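Local coordinates for protein isomaltose glucohydrolase (Kribbella flavida, PDB 5Z3E) that hydrolyses the alpha-1,6-glucosidic linkage of isomaltose from the non-reducing end, releasing beta-D-glucose and D-glucose inside the cell, at residues A[67-73]-A[132-136]; A[145-151]-A[192-198]; A[204-208]-A[267-271]. The protein carries 1 engineered substitution. All coordinates share one frame; numbering follows the deposited sequence. Where two conformers were deposited one is given.

The three contacts follow one another along the chain and lie within the helical (alpha/alpha) barrel expected of family 15. Interaction 1 pairs the short strands 71-72 and 134-135; interaction 2 joins the end of helix 144-147 to the loop between helices 175-188 and 206-220; interaction 3 sets the start of helix 206-220 against the 267-271 turn. The centres of interactions 1 and 2 lie about 15 Å apart, and those of interactions 2 and 3 about 13 Å. Neighbours touch, through T132 with D147 and W196 with S207. Interaction 2 carries D195 and E198, the predicted proton acceptor and inferred proton donor, so the other two contacts both adjoin the catalytic loop.

Interaction 1 of 3, residues A[67-73]-A[132-136]; sequences AYRGYAW and TRFTF
A two-stranded antiparallel ribbon, strands 71-72 and 134-135, joins two loops beside the active site of this family 15 hydrolase. Its hydrogen-bonded pair is A72 with F134: A72 N gives to F134 O at 2.9 Å, and F134 N returns the bond to A72 O at 3.0 Å. On the face bearing A72 and F134 lies W99 of helix 90-105.

R133 has the largest share of the buried surface. Extended from CG to NE, its side chain runs alongside the W73 indole, both pointing the same way, with CG off-centre over the six-membered ring, 4.0 Å from its centroid. NE comes to 3.4 Å from W73 CZ2, and the guanidinium plane is turned 48° from the indole. The Y71 ring takes R133 CD over one face, 4.2 Å from its centroid, while F134 O lies at its edge. Beyond these rings R133 NH1 donates to A67 O at 2.9 Å, a bent bond (143° at the hydrogen) tilted out of the carbonyl plane. R133 NH2 nears Y68 CE1, the ring almost perpendicular to the guanidinium.

A type II turn from Y68 to Y71 folds the first loop back, and its G70 has a backbone conformation that calls for glycine. The carbonyl oxygen of G70 sits 3.6 Å above the centre of the F136 ring, and a water that donates to this oxygen accepts from F136 N. At the other end T132 CG2 approaches W73 NE1, while T132 OG1 is bonded to D147 O.

Beyond the paired backbones, the chemistry is thus that of a cation with its methylenes laid on aromatic surfaces and one N-H given to a carbonyl; R133 packs on the W73 indole, whose side chain lies about 4 Å from that of the inferred proton donor E198.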
loop_
_atom_site.group_PDB
_atom_site.type_symbol
_atom_site.label_atom_id
_atom_site.label_comp_id
_atom_site.label_asym_id
_atom_site.label_seq_id
_atom_site.Cartn_x
_atom_site.Cartn_y
_atom_site.Cartn_z
ATOM N N ALA A 67 -9.163 -0.354 -17.878
ATOM C CA ALA A 67 -8.383 -1.560 -17.602
ATOM C C ALA A 67 -8.598 -2.085 -16.192
ATOM O O ALA A 67 -8.366 -3.272 -15.947
ATOM C CB ALA A 67 -6.907 -1.302 -17.844
ATOM N N TYR A 68 -8.942 -1.202 -15.241
ATOM C CA TYR A 68 -9.102 -1.586 -13.837
ATOM C C TYR A 68 -10.563 -1.676 -13.404
ATOM O O TYR A 68 -10.826 -2.050 -12.258
ATOM C CB TYR A 68 -8.390 -0.603 -12.913
ATOM C CG TYR A 68 -6.902 -0.497 -13.075
ATOM C CD1 TYR A 68 -6.178 -1.363 -13.873
ATOM C CD2 TYR A 68 -6.219 0.498 -12.377
ATOM C CE1 TYR A 68 -4.806 -1.212 -14.006
ATOM C CE2 TYR A 68 -4.845 0.657 -12.526
ATOM C CZ TYR A 68 -4.149 -0.200 -13.358
ATOM O OH TYR A 68 -2.780 -0.053 -13.488
ATOM N N ARG A 69 -11.497 -1.318 -14.251
ATOM C CA ARG A 69 -12.914 -1.284 -13.862
ATOM C C ARG A 69 -13.358 -2.669 -13.452
ATOM O O ARG A 69 -13.068 -3.672 -14.125
ATOM C CB ARG A 69 -13.781 -0.804 -15.020
ATOM C CG ARG A 69 -15.180 -0.437 -14.614
ATOM C CD ARG A 69 -16.037 0.188 -15.751
ATOM N NE ARG A 69 -15.233 1.018 -16.634
ATOM C CZ ARG A 69 -15.420 2.333 -16.852
ATOM N NH1 ARG A 69 -16.387 3.018 -16.228
ATOM N NH2 ARG A 69 -14.620 2.986 -17.699
ATOM N N GLY A 70 -14.038 -2.724 -12.312
ATOM C CA GLY A 70 -14.561 -3.961 -11.781
ATOM C C GLY A 70 -13.607 -4.710 -10.868
ATOM O O GLY A 70 -13.972 -5.784 -10.383
ATOM N N TYR A 71 -12.432 -4.159 -10.581
ATOM C CA TYR A 71 -11.441 -4.843 -9.769
ATOM C C TYR A 71 -11.068 -4.067 -8.519
ATOM O O TYR A 71 -11.031 -2.827 -8.493
ATOM C CB TYR A 71 -10.184 -5.149 -10.580
ATOM C CG TYR A 71 -10.473 -6.008 -11.792
ATOM C CD1 TYR A 71 -10.928 -7.302 -11.654
ATOM C CD2 TYR A 71 -10.304 -5.521 -13.074
ATOM C CE1 TYR A 71 -11.215 -8.083 -12.757
ATOM C CE2 TYR A 71 -10.579 -6.301 -14.180
ATOM C CZ TYR A 71 -11.017 -7.586 -14.020
ATOM O OH TYR A 71 -11.294 -8.376 -15.112
ATOM N N ALA A 72 -10.741 -4.842 -7.493
ATOM C CA ALA A 72 -10.250 -4.359 -6.215
ATOM C C ALA A 72 -8.904 -4.988 -5.913
ATOM O O ALA A 72 -8.678 -6.162 -6.215
ATOM C CB ALA A 72 -11.222 -4.692 -5.118
ATOM N N TRP A 73 -8.034 -4.206 -5.284
ATOM C CA TRP A 73 -6.743 -4.646 -4.811
ATOM C C TRP A 73 -6.685 -4.477 -3.305
ATOM O O TRP A 73 -7.150 -3.467 -2.762
ATOM C CB TRP A 73 -5.621 -3.797 -5.397
ATOM C CG TRP A 73 -5.173 -4.088 -6.795
ATOM C CD1 TRP A 73 -3.957 -4.603 -7.126
ATOM C CD2 TRP A 73 -5.826 -3.798 -8.034
ATOM N NE1 TRP A 73 -3.804 -4.673 -8.474
ATOM C CE2 TRP A 73 -4.934 -4.175 -9.069
ATOM C CE3 TRP A 73 -7.057 -3.232 -8.393
ATOM C CZ2 TRP A 73 -5.226 -3.976 -10.414
ATOM C CZ3 TRP A 73 -7.362 -3.047 -9.737
ATOM C CH2 TRP A 73 -6.443 -3.423 -10.734
ATOM N N THR A 132 -3.954 -11.319 -7.166
ATOM C CA THR A 132 -3.719 -9.893 -7.012
ATOM C C THR A 132 -5.021 -9.125 -7.244
ATOM O O THR A 132 -5.525 -8.461 -6.342
ATOM C CB THR A 132 -2.608 -9.473 -7.960
ATOM O OG1 THR A 132 -1.427 -10.115 -7.482
ATOM C CG2 THR A 132 -2.436 -7.969 -8.000
ATOM N N ARG A 133 -5.614 -9.216 -8.419
ATOM C CA ARG A 133 -6.911 -8.577 -8.638
ATOM C C ARG A 133 -8.018 -9.450 -8.115
ATOM O O ARG A 133 -8.019 -10.661 -8.383
ATOM C CB ARG A 133 -7.170 -8.302 -10.124
ATOM C CG ARG A 133 -6.153 -7.404 -10.781
ATOM C CD ARG A 133 -6.638 -6.958 -12.135
ATOM N NE ARG A 133 -5.582 -6.316 -12.898
ATOM C CZ ARG A 133 -5.804 -5.561 -13.965
ATOM N NH1 ARG A 133 -7.032 -5.410 -14.432
ATOM N NH2 ARG A 133 -4.815 -4.931 -14.508
ATOM N N PHE A 134 -8.989 -8.845 -7.446
ATOM C CA PHE A 134 -10.241 -9.509 -7.053
ATOM C C PHE A 134 -11.387 -8.842 -7.769
ATOM O O PHE A 134 -11.442 -7.611 -7.898
ATOM C CB PHE A 134 -10.474 -9.389 -5.552
ATOM C CG PHE A 134 -9.571 -10.232 -4.726
ATOM C CD1 PHE A 134 -9.893 -11.545 -4.492
ATOM C CD2 PHE A 134 -8.371 -9.734 -4.202
ATOM C CE1 PHE A 134 -9.072 -12.346 -3.712
ATOM C CE2 PHE A 134 -7.552 -10.538 -3.432
ATOM C CZ PHE A 134 -7.924 -11.833 -3.176
ATOM N N THR A 135 -12.350 -9.648 -8.188
ATOM C CA THR A 135 -13.638 -9.116 -8.570
ATOM C C THR A 135 -14.399 -8.738 -7.294
ATOM O O THR A 135 -14.055 -9.151 -6.182
ATOM C CB THR A 135 -14.440 -10.187 -9.365
ATOM O OG1 THR A 135 -14.716 -11.292 -8.507
ATOM C CG2 THR A 135 -13.661 -10.656 -10.587
ATOM N N PHE A 136 -15.483 -7.974 -7.432
ATOM C CA PHE A 136 -16.203 -7.515 -6.264
ATOM C C PHE A 136 -16.932 -8.646 -5.552
ATOM O O PHE A 136 -17.249 -8.503 -4.369
ATOM C CB PHE A 136 -17.144 -6.364 -6.613
ATOM C CG PHE A 136 -16.457 -5.149 -7.191
ATOM C CD1 PHE A 136 -15.160 -4.787 -6.870
ATOM C CD2 PHE A 136 -17.143 -4.328 -8.103
ATOM C CE1 PHE A 136 -14.550 -3.676 -7.454
ATOM C CE2 PHE A 136 -16.508 -3.206 -8.681
ATOM C CZ PHE A 136 -15.244 -2.893 -8.356
HETATM O O HOH W 1 -16.260 -7.114 -10.116
#

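Interaction 2 of 3, residues A[145-151]-A[192-198]; sequences WWDFQTD and PCYDWWE
Y194 lies across the end of helix 144-147, where a loop of the helical barrel brings the inferred catalytic residues D195 and E198 to the active site. The tight part centres on its ring: W146 O sits 3.2 Å above one face, towards the rim, while Y194 OH donates to W145 O at 2.9 Å, in the carbonyl plane and on a lone pair. A phenylalanine in place of Y194 would probably leave O of W145, a residue that by similarity binds substrate, without its hydroxyl partner and the helix end less firmly tied to the loop. Y194 N gives its hydrogen to F148 O, also at 2.9 Å.

Deeper in, C193 CB packs on F148 CD2 at 3.5 Å, its sulfur held above the ring face at a distance. The extended Q149 side chain, CG anti to the carbonyl carbon (chi1 -70°), in the conformer described carries NE2 to D195 O, a short, bent contact best read with caution; Q149 OE1 is taken by R75.

The E198 side is looser and, in the E198 conformer described, bridged by water. D147 OD2, hydrogen-bonded to S142 OG, and E198 OE2 remain 4.4 Å apart, with one water donating to both. A second water donates to W146 O at 2.9 Å and to E198 OE1 at 3.1 Å.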
loop_
_atom_site.group_PDB
_atom_site.type_symbol
_atom_site.label_atom_id
_atom_site.label_comp_id
_atom_site.label_asym_id
_atom_site.label_seq_id
_atom_site.Cartn_x
_atom_site.Cartn_y
_atom_site.Cartn_z
ATOM N N TRP A 145 0.063 -16.044 -12.442
ATOM C CA TRP A 145 1.306 -16.223 -13.166
ATOM C C TRP A 145 1.875 -14.860 -13.598
ATOM O O TRP A 145 3.097 -14.650 -13.586
ATOM C CB TRP A 145 1.133 -17.136 -14.397
ATOM C CG TRP A 145 2.415 -17.293 -15.114
ATOM C CD1 TRP A 145 2.836 -16.644 -16.234
ATOM C CD2 TRP A 145 3.549 -18.031 -14.652
ATOM N NE1 TRP A 145 4.145 -16.930 -16.504
ATOM C CE2 TRP A 145 4.627 -17.780 -15.538
ATOM C CE3 TRP A 145 3.788 -18.866 -13.553
ATOM C CZ2 TRP A 145 5.883 -18.331 -15.361
ATOM C CZ3 TRP A 145 5.044 -19.397 -13.366
ATOM C CH2 TRP A 145 6.073 -19.131 -14.265
ATOM N N TRP A 146 0.986 -13.968 -14.036
ATOM C CA TRP A 146 1.378 -12.698 -14.594
ATOM C C TRP A 146 1.472 -11.560 -13.589
ATOM O O TRP A 146 2.032 -10.519 -13.929
ATOM C CB TRP A 146 0.436 -12.299 -15.735
ATOM C CG TRP A 146 0.431 -13.268 -16.832
ATOM C CD1 TRP A 146 -0.559 -14.103 -17.151
ATOM C CD2 TRP A 146 1.489 -13.507 -17.753
ATOM N NE1 TRP A 146 -0.205 -14.851 -18.239
ATOM C CE2 TRP A 146 1.072 -14.518 -18.627
ATOM C CE3 TRP A 146 2.766 -12.959 -17.886
ATOM C CZ2 TRP A 146 1.862 -15.006 -19.682
ATOM C CZ3 TRP A 146 3.578 -13.452 -18.880
ATOM C CH2 TRP A 146 3.114 -14.436 -19.781
ATOM N N ASP A 147 0.947 -11.727 -12.370
ATOM C CA ASP A 147 0.951 -10.637 -11.425
ATOM C C ASP A 147 1.059 -11.046 -9.959
ATOM O O ASP A 147 0.778 -10.208 -9.088
ATOM C CB ASP A 147 -0.249 -9.708 -11.647
ATOM C CG ASP A 147 -1.555 -10.346 -11.258
ATOM O OD1 ASP A 147 -1.555 -11.495 -10.786
ATOM O OD2 ASP A 147 -2.607 -9.668 -11.416
ATOM N N PHE A 148 1.548 -12.238 -9.678
ATOM C CA PHE A 148 1.717 -12.749 -8.317
ATOM C C PHE A 148 2.388 -11.721 -7.397
ATOM O O PHE A 148 3.513 -11.277 -7.657
ATOM C CB PHE A 148 2.584 -14.021 -8.342
ATOM C CG PHE A 148 2.965 -14.529 -6.987
ATOM C CD1 PHE A 148 2.022 -14.752 -6.001
ATOM C CD2 PHE A 148 4.286 -14.807 -6.688
ATOM C CE1 PHE A 148 2.383 -15.188 -4.751
ATOM C CE2 PHE A 148 4.653 -15.250 -5.422
ATOM C CZ PHE A 148 3.708 -15.438 -4.463
ATOM N N GLN A 149 1.709 -11.396 -6.293
ATOM C CA GLN A 149 2.162 -10.416 -5.311
ATOM C C GLN A 149 1.737 -10.888 -3.936
ATOM O O GLN A 149 0.589 -11.343 -3.781
ATOM C CB GLN A 149 1.502 -9.043 -5.532
ATOM C CG GLN A 149 1.983 -8.319 -6.788
ATOM C CD GLN A 149 1.260 -6.989 -7.028
ATOM O OE1 GLN A 149 0.138 -6.807 -6.602
ATOM N NE2 GLN A 149 1.904 -6.061 -7.699
ATOM N N THR A 150 2.575 -10.694 -2.924
ATOM C CA THR A 150 2.194 -10.990 -1.547
ATOM C C THR A 150 1.964 -9.747 -0.695
ATOM O O THR A 150 1.493 -9.869 0.435
ATOM C CB THR A 150 3.243 -11.881 -0.909
ATOM O OG1 THR A 150 4.495 -11.252 -1.122
ATOM C CG2 THR A 150 3.195 -13.301 -1.493
ATOM N N ASP A 151 2.302 -8.559 -1.196
ATOM C CA ASP A 151 2.244 -7.358 -0.357
ATOM C C ASP A 151 0.860 -7.066 0.178
ATOM O O ASP A 151 0.714 -6.607 1.318
ATOM C CB ASP A 151 2.777 -6.122 -1.102
ATOM C CG ASP A 151 1.986 -5.776 -2.318
ATOM O OD1 ASP A 151 2.024 -6.576 -3.277
ATOM O OD2 ASP A 151 1.296 -4.734 -2.301
ATOM N N PRO A 192 10.166 -14.999 -4.059
ATOM C CA PRO A 192 10.165 -13.945 -5.077
ATOM C C PRO A 192 8.744 -13.666 -5.563
ATOM O O PRO A 192 7.914 -14.579 -5.661
ATOM C CB PRO A 192 11.042 -14.529 -6.191
ATOM C CG PRO A 192 11.977 -15.509 -5.490
ATOM C CD PRO A 192 11.106 -16.093 -4.398
ATOM N N CYS A 193 8.461 -12.416 -5.905
ATOM C CA CYS A 193 7.192 -12.104 -6.516
ATOM C C CYS A 193 7.320 -10.779 -7.254
ATOM O O CYS A 193 8.336 -10.085 -7.150
ATOM C CB CYS A 193 6.051 -12.079 -5.494
ATOM S SG CYS A 193 6.101 -10.723 -4.298
ATOM N N TYR A 194 6.287 -10.404 -8.010
ATOM C CA TYR A 194 6.289 -9.089 -8.639
ATOM C C TYR A 194 6.201 -8.012 -7.550
ATOM O O TYR A 194 5.578 -8.217 -6.501
ATOM C CB TYR A 194 5.104 -8.932 -9.591
ATOM C CG TYR A 194 5.093 -9.844 -10.811
ATOM C CD1 TYR A 194 4.471 -11.090 -10.758
ATOM C CD2 TYR A 194 5.640 -9.474 -12.011
ATOM C CE1 TYR A 194 4.391 -11.931 -11.854
ATOM C CE2 TYR A 194 5.542 -10.351 -13.156
ATOM C CZ TYR A 194 4.916 -11.556 -13.024
ATOM O OH TYR A 194 4.829 -12.378 -14.136
ATOM N N ASP A 195 6.794 -6.866 -7.832
ATOM C CA ASP A 195 6.745 -5.725 -6.937
ATOM C C ASP A 195 5.365 -5.066 -6.957
ATOM O O ASP A 195 4.460 -5.513 -7.672
ATOM C CB ASP A 195 7.886 -4.766 -7.231
ATOM C CG ASP A 195 7.849 -4.105 -8.592
ATOM O OD1 ASP A 195 6.799 -4.103 -9.236
ATOM O OD2 ASP A 195 8.926 -3.555 -8.951
ATOM N N TRP A 196 5.196 -3.996 -6.179
ATOM C CA TRP A 196 3.913 -3.304 -6.147
ATOM C C TRP A 196 3.486 -2.888 -7.537
ATOM O O TRP A 196 2.298 -2.739 -7.797
ATOM C CB TRP A 196 3.938 -2.027 -5.321
ATOM C CG TRP A 196 4.134 -2.116 -3.833
ATOM C CD1 TRP A 196 4.482 -3.204 -3.028
ATOM C CD2 TRP A 196 4.053 -0.993 -2.955
ATOM N NE1 TRP A 196 4.588 -2.779 -1.720
ATOM C CE2 TRP A 196 4.362 -1.436 -1.641
ATOM C CE3 TRP A 196 3.736 0.343 -3.148
ATOM C CZ2 TRP A 196 4.358 -0.572 -0.542
ATOM C CZ3 TRP A 196 3.710 1.192 -2.044
ATOM C CH2 TRP A 196 4.038 0.736 -0.776
ATOM N N TRP A 197 4.453 -2.647 -8.420
ATOM C CA TRP A 197 4.262 -2.133 -9.754
ATOM C C TRP A 197 4.131 -3.224 -10.806
ATOM O O TRP A 197 4.095 -2.943 -12.000
ATOM C CB TRP A 197 5.402 -1.181 -10.106
ATOM C CG TRP A 197 5.799 -0.257 -8.997
ATOM C CD1 TRP A 197 7.084 -0.064 -8.551
ATOM C CD2 TRP A 197 4.973 0.599 -8.192
ATOM N NE1 TRP A 197 7.097 0.855 -7.546
ATOM C CE2 TRP A 197 5.820 1.279 -7.307
ATOM C CE3 TRP A 197 3.589 0.847 -8.121
ATOM C CZ2 TRP A 197 5.340 2.219 -6.403
ATOM C CZ3 TRP A 197 3.128 1.783 -7.211
ATOM C CH2 TRP A 197 3.999 2.453 -6.371
ATOM N N GLU A 198 4.030 -4.478 -10.387
ATOM C CA GLU A 198 3.889 -5.620 -11.310
ATOM C C GLU A 198 5.082 -5.866 -12.166
ATOM O O GLU A 198 4.960 -6.269 -13.328
ATOM C CB GLU A 198 2.629 -5.561 -12.148
ATOM C CG GLU A 198 1.486 -5.543 -11.330
ATOM C CD GLU A 198 0.191 -5.606 -12.088
ATOM O OE1 GLU A 198 0.191 -5.733 -13.345
ATOM O OE2 GLU A 198 -0.844 -5.584 -11.388
HETATM O O HOH W 2 1.435 -7.953 -15.070
HETATM O O HOH W 3 -2.930 -7.252 -12.437
HETATM O O HOH W 4 4.474 -7.422 -4.051
#

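Interaction 3 of 3, residues A[204-208]-A[267-271]; sequences RHVST and SLPAC
V206 and S207, in the first turn of helix 206-220, meet a 3-10 turn at 268-270, a buried junction within the helical barrel. It sits beside the catalytic loop, the S207 side chain about 6 Å from that of D195, the predicted proton acceptor. Its apolar part gathers about V206. With CG1 anti to the backbone N (chi1 173°), the valine sends this methyl to L268 CD2 at 3.8 Å, the two side chains crossing at a slant, and to C271 SG at the same 3.8 Å. L268 and C271 both also rest on L255 of strand 254-255, which extends the apolar cluster beyond the two segments.

The sulfur makes close contacts with the helix backbone as well: C271 SG lies 3.4 Å from V206 O and 3.7 Å from S207 CA, so it packs against the peptide that links the two residues.

The polar part is a meeting of two hydroxyls. S207 and S267 both hold OG between the backbone N and the carbonyl carbon (chi1 65° in both), and both CB atoms point toward the opposite segment. S267 OG is hydrogen-bonded to D265, whose carboxylate in turn takes W197 NE1. Between the serines, S207 OG and S267 OG meet at 2.7 Å in a hydrogen bond whose proton is not settled.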
loop_
_atom_site.group_PDB
_atom_site.type_symbol
_atom_site.label_atom_id
_atom_site.label_comp_id
_atom_site.label_asym_id
_atom_site.label_seq_id
_atom_site.Cartn_x
_atom_site.Cartn_y
_atom_site.Cartn_z
ATOM N N ARG A 204 13.012 -10.091 -4.851
ATOM C CA ARG A 204 12.359 -9.943 -3.553
ATOM C C ARG A 204 12.459 -8.478 -3.188
ATOM O O ARG A 204 13.547 -7.930 -2.978
ATOM C CB ARG A 204 12.979 -10.870 -2.523
ATOM C CG ARG A 204 12.745 -12.328 -2.910
ATOM C CD ARG A 204 13.135 -13.342 -1.906
ATOM N NE ARG A 204 14.570 -13.414 -1.718
ATOM C CZ ARG A 204 15.129 -14.189 -0.813
ATOM N NH1 ARG A 204 14.370 -14.964 -0.042
ATOM N NH2 ARG A 204 16.439 -14.200 -0.659
ATOM N N HIS A 205 11.305 -7.834 -3.198
ATOM C CA HIS A 205 11.213 -6.383 -3.192
ATOM C C HIS A 205 11.097 -5.878 -1.774
ATOM O O HIS A 205 10.298 -6.382 -0.995
ATOM C CB HIS A 205 10.033 -5.951 -4.061
ATOM C CG HIS A 205 10.185 -6.473 -5.431
ATOM N ND1 HIS A 205 11.040 -5.889 -6.339
ATOM C CD2 HIS A 205 9.661 -7.595 -5.983
ATOM C CE1 HIS A 205 11.008 -6.638 -7.422
ATOM N NE2 HIS A 205 10.195 -7.683 -7.239
ATOM N N VAL A 206 11.884 -4.866 -1.416
ATOM C CA VAL A 206 11.949 -4.427 -0.035
ATOM C C VAL A 206 10.619 -3.834 0.440
ATOM O O VAL A 206 10.260 -4.072 1.602
ATOM C CB VAL A 206 13.182 -3.537 0.181
ATOM C CG1 VAL A 206 13.205 -2.917 1.565
ATOM C CG2 VAL A 206 14.440 -4.374 -0.027
ATOM N N SER A 207 9.858 -3.143 -0.406
ATOM C CA SER A 207 8.569 -2.652 0.048
ATOM C C SER A 207 7.500 -3.753 0.122
ATOM O O SER A 207 6.481 -3.556 0.790
ATOM C CB SER A 207 8.078 -1.474 -0.768
ATOM O OG SER A 207 7.833 -1.874 -2.097
ATOM N N THR A 208 7.719 -4.884 -0.534
ATOM C CA THR A 208 6.862 -6.061 -0.354
ATOM C C THR A 208 7.190 -6.767 0.959
ATOM O O THR A 208 6.309 -7.024 1.777
ATOM C CB THR A 208 6.961 -7.003 -1.554
ATOM O OG1 THR A 208 6.508 -6.296 -2.698
ATOM C CG2 THR A 208 6.166 -8.265 -1.316
ATOM N N SER A 267 8.396 3.579 -3.297
ATOM C CA SER A 267 7.649 2.883 -2.257
ATOM C C SER A 267 8.440 2.677 -0.973
ATOM O O SER A 267 7.857 2.349 0.062
ATOM C CB SER A 267 7.157 1.534 -2.772
ATOM O OG SER A 267 8.229 0.654 -3.052
ATOM N N LEU A 268 9.756 2.827 -1.025
ATOM C CA LEU A 268 10.575 2.444 0.118
ATOM C C LEU A 268 10.266 3.155 1.440
ATOM O O LEU A 268 10.421 2.530 2.494
ATOM C CB LEU A 268 12.065 2.565 -0.193
ATOM C CG LEU A 268 12.597 1.525 -1.175
ATOM C CD1 LEU A 268 14.049 1.818 -1.470
ATOM C CD2 LEU A 268 12.446 0.111 -0.609
ATOM N N PRO A 269 9.836 4.425 1.444
ATOM C CA PRO A 269 9.531 5.026 2.747
ATOM C C PRO A 269 8.454 4.262 3.522
ATOM O O PRO A 269 8.410 4.378 4.745
ATOM C CB PRO A 269 9.114 6.453 2.379
ATOM C CG PRO A 269 9.901 6.731 1.104
ATOM C CD PRO A 269 9.790 5.419 0.358
ATOM N N ALA A 270 7.575 3.507 2.854
ATOM C CA ALA A 270 6.576 2.718 3.571
ATOM C C ALA A 270 7.211 1.730 4.539
ATOM O O ALA A 270 6.586 1.316 5.511
ATOM C CB ALA A 270 5.694 1.984 2.601
ATOM N N CYS A 271 8.452 1.313 4.263
ATOM C CA CYS A 271 9.183 0.423 5.142
ATOM C C CYS A 271 9.549 1.058 6.481
ATOM O O CYS A 271 9.918 0.342 7.420
ATOM C CB CYS A 271 10.461 -0.014 4.459
ATOM S SG CYS A 271 10.192 -1.005 2.990
#